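Local coordinates for protein N-acetylglucosamine-specific lectin (Saxidomus purpuratus, PDB 6M5M) that binds N-acetylglucosamine and calcium as a C-type lectin, with metal-bound waters bridging the sugar to the ion, at residues A[115-120]-A[131-136]; A[123-128]-A[135-140]. All coordinates share one frame; numbering follows the deposited sequence.

Contact 1: residues A[115-120]-A[131-136]. With CA (calcium ion), chain E; NAG (2-acetamido-2-deoxy-beta-D-glucopyranose), chain D.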
ATOM      1  N   PRO A 115      21.747   3.793 -14.611  1.00 48.58           N
ATOM      2  CA  PRO A 115      23.148   4.223 -14.616  1.00 49.80           C
ATOM      3  C   PRO A 115      23.331   5.521 -15.416  1.00 52.24           C
ATOM      4  O   PRO A 115      22.909   5.545 -16.555  1.00 46.54           O
ATOM      5  CB  PRO A 115      23.887   3.034 -15.232  1.00 52.69           C
ATOM      6  CG  PRO A 115      23.016   1.828 -14.864  1.00 50.66           C
ATOM      7  CD  PRO A 115      21.601   2.371 -14.974  1.00 52.27           C
ATOM      8  N   ASN A 116      23.835   6.560 -14.731  1.00 45.80           N
ATOM      9  CA  ASN A 116      24.288   7.884 -15.247  1.00 55.56           C
ATOM     10  C   ASN A 116      23.091   8.775 -15.568  1.00 46.90           C
ATOM     11  O   ASN A 116      23.155   9.549 -16.544  1.00 53.22           O
ATOM     12  CB  ASN A 116      25.242   7.752 -16.429  1.00 57.71           C
ATOM     13  CG  ASN A 116      26.541   7.119 -16.000  1.00 65.34           C
ATOM     14  OD1 ASN A 116      26.837   5.989 -16.380  1.00 67.26           O
ATOM     15  ND2 ASN A 116      27.279   7.824 -15.160  1.00 54.96           N
ATOM     16  N   ARG A 117      22.051   8.678 -14.757  1.00 49.99           N
ATOM     17  CA  ARG A 117      20.834   9.492 -14.967  1.00 51.55           C
ATOM     18  C   ARG A 117      20.513  10.233 -13.671  1.00 51.37           C
ATOM     19  O   ARG A 117      20.677   9.635 -12.623  1.00 50.72           O
ATOM     20  CB  ARG A 117      19.688   8.604 -15.447  1.00 49.36           C
ATOM     21  CG  ARG A 117      19.964   7.951 -16.789  1.00 49.09           C
ATOM     22  CD  ARG A 117      20.092   8.959 -17.908  1.00 49.06           C
ATOM     23  NE  ARG A 117      20.195   8.353 -19.214  1.00 48.46           N
ATOM     24  CZ  ARG A 117      21.332   8.022 -19.778  1.00 48.73           C
ATOM     25  NH1 ARG A 117      22.459   8.246 -19.145  1.00 49.94           N
ATOM     26  NH2 ARG A 117      21.351   7.467 -20.967  1.00 49.85           N
ATOM     27  N   PRO A 118      20.087  11.511 -13.697  1.00 52.15           N
ATOM     28  CA  PRO A 118      19.776  12.238 -14.923  1.00 47.71           C
ATOM     29  C   PRO A 118      21.043  12.806 -15.568  1.00 55.60           C
ATOM     30  O   PRO A 118      21.916  13.209 -14.867  1.00 53.69           O
ATOM     31  CB  PRO A 118      18.938  13.391 -14.383  1.00 49.90           C
ATOM     32  CG  PRO A 118      19.622  13.708 -13.103  1.00 52.65           C
ATOM     33  CD  PRO A 118      19.906  12.346 -12.528  1.00 50.88           C
ATOM     34  N   ASP A 119      21.085  12.802 -16.898  1.00 55.40           N
ATOM     35  CA  ASP A 119      22.299  13.224 -17.653  1.00 52.10           C
ATOM     36  C   ASP A 119      22.187  14.688 -18.100  1.00 53.67           C
ATOM     37  O   ASP A 119      23.135  15.174 -18.741  1.00 52.83           O
ATOM     38  CB  ASP A 119      22.563  12.294 -18.838  1.00 55.83           C
ATOM     39  CG  ASP A 119      21.396  12.161 -19.803  1.00 49.67           C
ATOM     40  OD1 ASP A 119      20.549  13.057 -19.833  1.00 45.62           O
ATOM     41  OD2 ASP A 119      21.363  11.162 -20.520  1.00 48.13           O
ATOM     42  N   ALA A 120      21.094  15.372 -17.748  1.00 47.87           N
ATOM     43  CA  ALA A 120      20.848  16.788 -18.099  1.00 49.90           C
ATOM     44  C   ALA A 120      19.625  17.314 -17.346  1.00 51.09           C
ATOM     45  O   ALA A 120      18.750  16.516 -16.967  1.00 47.20           O
ATOM     46  CB  ALA A 120      20.652  16.931 -19.590  1.00 49.60           C
ATOM     47  N   LYS A 131      19.335  -0.188 -23.693  1.00 46.09           N
ATOM     48  CA  LYS A 131      20.772  -0.348 -23.354  1.00 51.38           C
ATOM     49  C   LYS A 131      20.903  -0.642 -21.851  1.00 46.76           C
ATOM     50  O   LYS A 131      20.250  -1.572 -21.388  1.00 49.70           O
ATOM     51  CB  LYS A 131      21.518   0.932 -23.739  1.00 52.65           C
ATOM     52  CG  LYS A 131      21.277   1.428 -25.149  1.00 58.51           C
ATOM     53  CD  LYS A 131      21.532   2.926 -25.291  1.00 58.22           C
ATOM     54  CE  LYS A 131      22.431   3.261 -26.464  1.00 60.36           C
ATOM     55  NZ  LYS A 131      22.295   2.285 -27.577  1.00 55.72           N
ATOM     56  N   GLU A 132      21.610   0.215 -21.107  1.00 55.97           N
ATOM     57  CA  GLU A 132      22.020   0.013 -19.687  1.00 54.45           C
ATOM     58  C   GLU A 132      20.849   0.305 -18.746  1.00 56.39           C
ATOM     59  O   GLU A 132      21.012   0.091 -17.517  1.00 48.77           O
ATOM     60  CB  GLU A 132      23.164   0.945 -19.271  1.00 55.69           C
ATOM     61  CG  GLU A 132      24.204   1.217 -20.340  1.00 67.49           C
ATOM     62  CD  GLU A 132      24.690  -0.021 -21.077  1.00 72.50           C
ATOM     63  OE1 GLU A 132      24.825   0.044 -22.323  1.00 84.60           O
ATOM     64  OE2 GLU A 132      24.924  -1.049 -20.408  1.00 75.64           O
ATOM     65  N   ILE A 133      19.742   0.843 -19.262  1.00 50.35           N
ATOM     66  CA  ILE A 133      18.579   1.227 -18.412  1.00 45.14           C
ATOM     67  C   ILE A 133      17.514   0.148 -18.597  1.00 43.49           C
ATOM     68  O   ILE A 133      16.799   0.177 -19.602  1.00 39.23           O
ATOM     69  CB  ILE A 133      18.121   2.673 -18.700  1.00 45.04           C
ATOM     70  CG1 ILE A 133      19.306   3.648 -18.590  1.00 53.99           C
ATOM     71  CG2 ILE A 133      16.970   3.076 -17.778  1.00 49.64           C
ATOM     72  CD1 ILE A 133      19.612   4.440 -19.845  1.00 57.04           C
ATOM     73  N   VAL A 134      17.490  -0.799 -17.666  1.00 43.74           N
ATOM     74  CA  VAL A 134      16.577  -1.973 -17.660  1.00 49.71           C
ATOM     75  C   VAL A 134      15.389  -1.613 -16.783  1.00 46.54           C
ATOM     76  O   VAL A 134      15.328  -2.116 -15.645  1.00 47.47           O
ATOM     77  CB  VAL A 134      17.283  -3.247 -17.158  1.00 53.78           C
ATOM     78  CG1 VAL A 134      16.328  -4.435 -17.132  1.00 54.73           C
ATOM     79  CG2 VAL A 134      18.503  -3.542 -18.004  1.00 55.30           C
ATOM     80  N   TRP A 135      14.487  -0.789 -17.319  1.00 39.63           N
ATOM     81  CA  TRP A 135      13.237  -0.335 -16.667  1.00 42.19           C
ATOM     82  C   TRP A 135      13.608   0.389 -15.367  1.00 45.29           C
ATOM     83  O   TRP A 135      13.086   0.020 -14.269  1.00 38.56           O
ATOM     84  CB  TRP A 135      12.251  -1.487 -16.448  1.00 42.22           C
ATOM     85  CG  TRP A 135      11.542  -1.972 -17.665  1.00 44.55           C
ATOM     86  CD1 TRP A 135      11.538  -3.261 -18.111  1.00 43.88           C
ATOM     87  CD2 TRP A 135      10.746  -1.222 -18.597  1.00 43.08           C
ATOM     88  NE1 TRP A 135      10.797  -3.365 -19.250  1.00 46.01           N
ATOM     89  CE2 TRP A 135      10.293  -2.133 -19.574  1.00 46.99           C
ATOM     90  CE3 TRP A 135      10.389   0.124 -18.727  1.00 42.37           C
ATOM     91  CZ2 TRP A 135       9.493  -1.748 -20.647  1.00 41.11           C
ATOM     92  CZ3 TRP A 135       9.606   0.505 -19.795  1.00 42.73           C
ATOM     93  CH2 TRP A 135       9.151  -0.417 -20.735  1.00 47.29           C
ATOM     94  N   GLN A 136      14.502   1.377 -15.497  1.00 44.66           N
ATOM     95  CA  GLN A 136      14.766   2.383 -14.447  1.00 44.75           C
ATOM     96  C   GLN A 136      14.409   3.787 -14.970  1.00 46.04           C
ATOM     97  O   GLN A 136      13.927   3.921 -16.107  1.00 42.84           O
ATOM     98  CB  GLN A 136      16.227   2.262 -14.021  1.00 48.41           C
ATOM     99  CG  GLN A 136      16.507   0.950 -13.310  1.00 53.13           C
ATOM    100  CD  GLN A 136      17.981   0.654 -13.262  1.00 51.15           C
ATOM    101  OE1 GLN A 136      18.636   0.447 -14.281  1.00 53.73           O
ATOM    102  NE2 GLN A 136      18.501   0.620 -12.054  1.00 51.10           N
TER
HETATM  103 CA    CA E 203      18.299  13.228 -20.841  1.00 44.41          CA
HETATM  104  C1  NAG D 202      16.443   7.524 -25.408  1.00 42.11           C
HETATM  105  C2  NAG D 202      15.508   8.115 -24.377  1.00 40.20           C
HETATM  106  C3  NAG D 202      16.455   9.306 -24.161  1.00 36.11           C
HETATM  107  C4  NAG D 202      17.766   8.776 -23.690  1.00 34.97           C
HETATM  108  C5  NAG D 202      18.332   7.629 -24.537  1.00 37.89           C
HETATM  109  C6  NAG D 202      19.579   7.102 -23.877  1.00 38.93           C
HETATM  110  C7  NAG D 202      13.152   8.540 -24.055  1.00 34.90           C
HETATM  111  C8  NAG D 202      11.927   8.952 -24.718  1.00 36.03           C
HETATM  112  N2  NAG D 202      14.212   8.431 -24.887  1.00 37.23           N
HETATM  113  O1  NAG D 202      16.007   7.285 -26.678  1.00 40.42           O
HETATM  114  O3  NAG D 202      16.004  10.256 -23.218  1.00 34.90           O
HETATM  115  O4  NAG D 202      18.796   9.804 -23.650  1.00 36.89           O
HETATM  116  O5  NAG D 202      17.297   6.632 -24.753  1.00 40.27           O
HETATM  117  O6  NAG D 202      19.203   6.434 -22.695  1.00 42.40           O
HETATM  118  O7  NAG D 202      13.170   8.310 -22.844  1.00 34.48           O
HETATM  119  O   HOH W   1      18.751  10.867 -21.155  1.00 39.55           O
HETATM  120  O   HOH W   2      17.253  12.872 -23.021  1.00 40.96           O
HETATM  121  O   HOH W   3      19.868  14.365 -21.931  1.00 44.76           O
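P115 and R117 meet I133, with E132 and Q136 alongside, in a small surface contact between two loops: one leads into strand 124-130, the other joins that strand to strand 136-140. The proline ring lies by the second loop, its CD 3.5 Å from E132 O and 3.6 Å from OE1 of Q136, whose side chain runs across it at about a right angle. R117 carries the rest. Bent at chi2 (-64°), its chain sets the guanidinium so that I133 CD1 lies over one face, 3.7 Å from R117 NH2, while D119 OD2 sits over the opposite face; the latter is an attraction of charges alone. Two N-H groups point at partners near the guanidinium plane: NH1 to N116 O, and NH2 to N-acetylglucosamine O6 (2.9 Å). NE is taken by N138 OD1 of the neighbouring strand. R117, cis-P118 and D119 stand where C-type lectins carry the cis-proline EPN or QPD sugar-specificity motif. D119 divides its carboxylate between metal and water: OD1 binds the calcium at 2.5 Å, and OD2 accepts a bond of 2.7 Å from a calcium-bound water that is also 2.7 Å from the sugar O4. The I133 CD1 methyl also lies 3.5 Å from sugar O6.

Contact 2: residues A[123-128]-A[135-140]. With CA (calcium ion), chain E; NAG (2-acetamido-2-deoxy-beta-D-glucopyranose), chain D.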
ATOM      1  N   GLY A 123      14.460  18.320 -17.860  1.00 44.83           N
ATOM      2  CA  GLY A 123      13.785  17.159 -18.472  1.00 44.02           C
ATOM      3  C   GLY A 123      12.543  16.753 -17.707  1.00 40.79           C
ATOM      4  O   GLY A 123      12.171  17.421 -16.761  1.00 39.61           O
ATOM      5  N   CYS A 124      11.876  15.713 -18.187  1.00 35.03           N
ATOM      6  CA  CYS A 124      10.782  14.967 -17.516  1.00 34.68           C
ATOM      7  C   CYS A 124      11.243  13.513 -17.439  1.00 32.03           C
ATOM      8  O   CYS A 124      12.095  13.135 -18.255  1.00 38.49           O
ATOM      9  CB  CYS A 124       9.460  15.085 -18.245  1.00 35.67           C
ATOM     10  SG  CYS A 124       9.637  15.106 -20.043  1.00 48.10           S
ATOM     11  N   MET A 125      10.671  12.731 -16.531  1.00 35.49           N
ATOM     12  CA  MET A 125      11.177  11.371 -16.228  1.00 34.35           C
ATOM     13  C   MET A 125      10.249  10.310 -16.849  1.00 29.07           C
ATOM     14  O   MET A 125       8.998  10.440 -16.823  1.00 32.18           O
ATOM     15  CB  MET A 125      11.274  11.167 -14.710  1.00 37.31           C
ATOM     16  CG  MET A 125      11.924  12.349 -13.996  1.00 42.69           C
ATOM     17  SD  MET A 125      11.990  12.241 -12.149  1.00 42.59           S
ATOM     18  CE  MET A 125      12.658  10.584 -11.939  1.00 49.82           C
ATOM     19  N   ASP A 126      10.883   9.238 -17.271  1.00 35.36           N
ATOM     20  CA  ASP A 126      10.155   8.066 -17.777  1.00 36.74           C
ATOM     21  C   ASP A 126      10.867   6.806 -17.301  1.00 32.56           C
ATOM     22  O   ASP A 126      12.015   6.890 -16.908  1.00 34.07           O
ATOM     23  CB  ASP A 126      10.071   8.060 -19.305  1.00 35.26           C
ATOM     24  CG  ASP A 126      11.390   8.161 -20.046  1.00 32.94           C
ATOM     25  OD1 ASP A 126      12.393   8.309 -19.414  1.00 35.11           O
ATOM     26  OD2 ASP A 126      11.369   8.093 -21.260  1.00 37.62           O
ATOM     27  N   TYR A 127      10.118   5.717 -17.194  1.00 36.30           N
ATOM     28  CA  TYR A 127      10.803   4.409 -17.102  1.00 32.44           C
ATOM     29  C   TYR A 127      11.238   4.134 -18.543  1.00 33.63           C
ATOM     30  O   TYR A 127      10.490   4.424 -19.449  1.00 36.27           O
ATOM     31  CB  TYR A 127       9.891   3.325 -16.531  1.00 32.09           C
ATOM     32  CG  TYR A 127       9.909   3.238 -15.032  1.00 30.20           C
ATOM     33  CD1 TYR A 127      10.827   2.454 -14.370  1.00 34.92           C
ATOM     34  CD2 TYR A 127       9.009   3.946 -14.273  1.00 28.79           C
ATOM     35  CE1 TYR A 127      10.851   2.367 -12.992  1.00 35.38           C
ATOM     36  CE2 TYR A 127       9.011   3.865 -12.896  1.00 30.45           C
ATOM     37  CZ  TYR A 127       9.934   3.075 -12.251  1.00 32.37           C
ATOM     38  OH  TYR A 127       9.943   3.005 -10.898  1.00 36.83           O
ATOM     39  N   LEU A 128      12.445   3.625 -18.704  1.00 32.19           N
ATOM     40  CA  LEU A 128      13.131   3.367 -19.987  1.00 39.69           C
ATOM     41  C   LEU A 128      13.740   1.965 -19.958  1.00 39.54           C
ATOM     42  O   LEU A 128      14.446   1.615 -18.967  1.00 37.25           O
ATOM     43  CB  LEU A 128      14.218   4.423 -20.218  1.00 40.06           C
ATOM     44  CG  LEU A 128      15.028   4.236 -21.497  1.00 39.16           C
ATOM     45  CD1 LEU A 128      14.149   4.405 -22.719  1.00 40.25           C
ATOM     46  CD2 LEU A 128      16.211   5.189 -21.560  1.00 42.51           C
ATOM     47  N   TRP A 135      14.487  -0.789 -17.319  1.00 39.63           N
ATOM     48  CA  TRP A 135      13.237  -0.335 -16.667  1.00 42.19           C
ATOM     49  C   TRP A 135      13.608   0.389 -15.367  1.00 45.29           C
ATOM     50  O   TRP A 135      13.086   0.020 -14.269  1.00 38.56           O
ATOM     51  CB  TRP A 135      12.251  -1.487 -16.448  1.00 42.22           C
ATOM     52  CG  TRP A 135      11.542  -1.972 -17.665  1.00 44.55           C
ATOM     53  CD1 TRP A 135      11.538  -3.261 -18.111  1.00 43.88           C
ATOM     54  CD2 TRP A 135      10.746  -1.222 -18.597  1.00 43.08           C
ATOM     55  NE1 TRP A 135      10.797  -3.365 -19.250  1.00 46.01           N
ATOM     56  CE2 TRP A 135      10.293  -2.133 -19.574  1.00 46.99           C
ATOM     57  CE3 TRP A 135      10.389   0.124 -18.727  1.00 42.37           C
ATOM     58  CZ2 TRP A 135       9.493  -1.748 -20.647  1.00 41.11           C
ATOM     59  CZ3 TRP A 135       9.606   0.505 -19.795  1.00 42.73           C
ATOM     60  CH2 TRP A 135       9.151  -0.417 -20.735  1.00 47.29           C
ATOM     61  N   GLN A 136      14.502   1.377 -15.497  1.00 44.66           N
ATOM     62  CA  GLN A 136      14.766   2.383 -14.447  1.00 44.75           C
ATOM     63  C   GLN A 136      14.409   3.787 -14.970  1.00 46.04           C
ATOM     64  O   GLN A 136      13.927   3.921 -16.107  1.00 42.84           O
ATOM     65  CB  GLN A 136      16.227   2.262 -14.021  1.00 48.41           C
ATOM     66  CG  GLN A 136      16.507   0.950 -13.310  1.00 53.13           C
ATOM     67  CD  GLN A 136      17.981   0.654 -13.262  1.00 51.15           C
ATOM     68  OE1 GLN A 136      18.636   0.447 -14.281  1.00 53.73           O
ATOM     69  NE2 GLN A 136      18.501   0.620 -12.054  1.00 51.10           N
ATOM     70  N   TRP A 137      14.612   4.805 -14.144  1.00 44.40           N
ATOM     71  CA  TRP A 137      14.285   6.219 -14.476  1.00 42.50           C
ATOM     72  C   TRP A 137      15.326   6.800 -15.438  1.00 40.44           C
ATOM     73  O   TRP A 137      16.533   6.554 -15.257  1.00 36.18           O
ATOM     74  CB  TRP A 137      14.201   7.056 -13.203  1.00 42.49           C
ATOM     75  CG  TRP A 137      13.275   6.522 -12.165  1.00 45.43           C
ATOM     76  CD1 TRP A 137      12.270   5.626 -12.333  1.00 46.81           C
ATOM     77  CD2 TRP A 137      13.233   6.914 -10.778  1.00 45.73           C
ATOM     78  NE1 TRP A 137      11.641   5.397 -11.137  1.00 46.44           N
ATOM     79  CE2 TRP A 137      12.199   6.174 -10.168  1.00 43.09           C
ATOM     80  CE3 TRP A 137      13.969   7.812  -9.991  1.00 52.15           C
ATOM     81  CZ2 TRP A 137      11.886   6.279  -8.814  1.00 46.40           C
ATOM     82  CZ3 TRP A 137      13.650   7.931  -8.651  1.00 45.62           C
ATOM     83  CH2 TRP A 137      12.610   7.183  -8.078  1.00 47.90           C
ATOM     84  N   ASN A 138      14.854   7.541 -16.444  1.00 39.77           N
ATOM     85  CA  ASN A 138      15.684   8.384 -17.335  1.00 41.04           C
ATOM     86  C   ASN A 138      15.027   9.764 -17.381  1.00 38.34           C
ATOM     87  O   ASN A 138      13.855   9.876 -17.057  1.00 36.25           O
ATOM     88  CB  ASN A 138      15.831   7.714 -18.703  1.00 38.56           C
ATOM     89  CG  ASN A 138      16.370   8.607 -19.795  1.00 40.28           C
ATOM     90  OD1 ASN A 138      17.584   8.808 -19.889  1.00 40.20           O
ATOM     91  ND2 ASN A 138      15.479   9.131 -20.629  1.00 40.00           N
ATOM     92  N   ASP A 139      15.829  10.777 -17.688  1.00 39.64           N
ATOM     93  CA  ASP A 139      15.396  12.161 -17.985  1.00 41.67           C
ATOM     94  C   ASP A 139      15.446  12.352 -19.499  1.00 32.89           C
ATOM     95  O   ASP A 139      16.501  11.994 -20.104  1.00 37.30           O
ATOM     96  CB  ASP A 139      16.319  13.185 -17.311  1.00 44.43           C
ATOM     97  CG  ASP A 139      17.757  13.114 -17.804  1.00 41.07           C
ATOM     98  OD1 ASP A 139      18.439  12.118 -17.470  1.00 36.79           O
ATOM     99  OD2 ASP A 139      18.141  14.023 -18.570  1.00 41.24           O
ATOM    100  N   HIS A 140      14.346  12.840 -20.063  1.00 35.71           N
ATOM    101  CA  HIS A 140      14.159  13.216 -21.489  1.00 34.90           C
ATOM    102  C   HIS A 140      13.989  14.738 -21.559  1.00 41.28           C
ATOM    103  O   HIS A 140      13.229  15.245 -20.735  1.00 38.88           O
ATOM    104  CB  HIS A 140      12.924  12.487 -22.090  1.00 31.32           C
ATOM    105  CG  HIS A 140      12.948  12.497 -23.583  1.00 31.81           C
ATOM    106  ND1 HIS A 140      14.004  11.879 -24.284  1.00 29.49           N
ATOM    107  CD2 HIS A 140      12.153  13.057 -24.513  1.00 29.13           C
ATOM    108  CE1 HIS A 140      13.828  12.076 -25.565  1.00 27.88           C
ATOM    109  NE2 HIS A 140      12.686  12.744 -25.746  1.00 34.23           N
TER
HETATM  110 CA    CA E 203      18.299  13.228 -20.841  1.00 44.41          CA
HETATM  111  C1  NAG D 202      16.443   7.524 -25.408  1.00 42.11           C
HETATM  112  C2  NAG D 202      15.508   8.115 -24.377  1.00 40.20           C
HETATM  113  C3  NAG D 202      16.455   9.306 -24.161  1.00 36.11           C
HETATM  114  C4  NAG D 202      17.766   8.776 -23.690  1.00 34.97           C
HETATM  115  C5  NAG D 202      18.332   7.629 -24.537  1.00 37.89           C
HETATM  116  C6  NAG D 202      19.579   7.102 -23.877  1.00 38.93           C
HETATM  117  C7  NAG D 202      13.152   8.540 -24.055  1.00 34.90           C
HETATM  118  C8  NAG D 202      11.927   8.952 -24.718  1.00 36.03           C
HETATM  119  N2  NAG D 202      14.212   8.431 -24.887  1.00 37.23           N
HETATM  120  O1  NAG D 202      16.007   7.285 -26.678  1.00 40.42           O
HETATM  121  O3  NAG D 202      16.004  10.256 -23.218  1.00 34.90           O
HETATM  122  O4  NAG D 202      18.796   9.804 -23.650  1.00 36.89           O
HETATM  123  O5  NAG D 202      17.297   6.632 -24.753  1.00 40.27           O
HETATM  124  O6  NAG D 202      19.203   6.434 -22.695  1.00 42.40           O
HETATM  125  O7  NAG D 202      13.170   8.310 -22.844  1.00 34.48           O
HETATM  126  O   HOH W   1      18.751  10.867 -21.155  1.00 39.55           O
HETATM  127  O   HOH W   2      17.253  12.872 -23.021  1.00 40.96           O
HETATM  128  O   HOH W   3      19.868  14.365 -21.931  1.00 44.76           O
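Y127 and W137 pair across an antiparallel beta hairpin, the two side chains lying side by side on the buried face of the sheet. The indole presents its edge to the tyrosine face, with centroids 4.6 Å apart and planes at 81°. Its NE1 donates to Y127 OH (2.9 Å), which is also bonded to D71, so the hydroxyl is gripped twice. Beyond them the thioether of M125, turned at chi3 (49°), brings CE to 3.6 Å from W137 CE3. Backbone bonds join C124 with H140 and D126 with N138 in both directions; at the far end a G1 beta bulge, W135 with positive phi (59°), sets W135 and Q136 opposite L128, whose N-H donates to Q136 O, whereas the two N-H bonds to L128 O are weak. On the other face the looser part is the sugar-side edge, where H140 is partly exposed and D126 OD1 and N138 ND2 share just a weak bond of 3.4 Å. N-acetylglucosamine lies against these side chains. N138 belongs to the W-N-D motif of C-type lectins. Its ND2 donates to sugar O3 (2.9 Å), while OD1 holds R117 and a calcium-bound water. H140 ND1 and O3 share a hydrogen bond of 2.8 Å in the imidazole plane. D139 binds the calcium through both its backbone O and OD2 (2.4 Å). No sugar oxygen binds the calcium directly, so the metal probably acts through its waters, while N138 and H140 bond O3 and the H140 ring lies under the acetyl methyl C8.

The centres of contacts 1 and 2 lie about 7 Å apart, and both end on the same piece of chain, sharing W135 and Q136. Along the sequence 115-120 comes first, then 123-128, then the hairpin turn and the outgoing strand 136-140, an outermost strand, within this chain, of a four-stranded antiparallel sheet. Contact 2 is the buried hairpin; contact 1 is the loop surface beside it. They are stitched together at D139, whose OD1 probably accepts the backbone N-H of D119. Calcium, completed by Q141, and the three waters belong to both contacts, so loop and strand together form one sugar site within the C-type lectin domain.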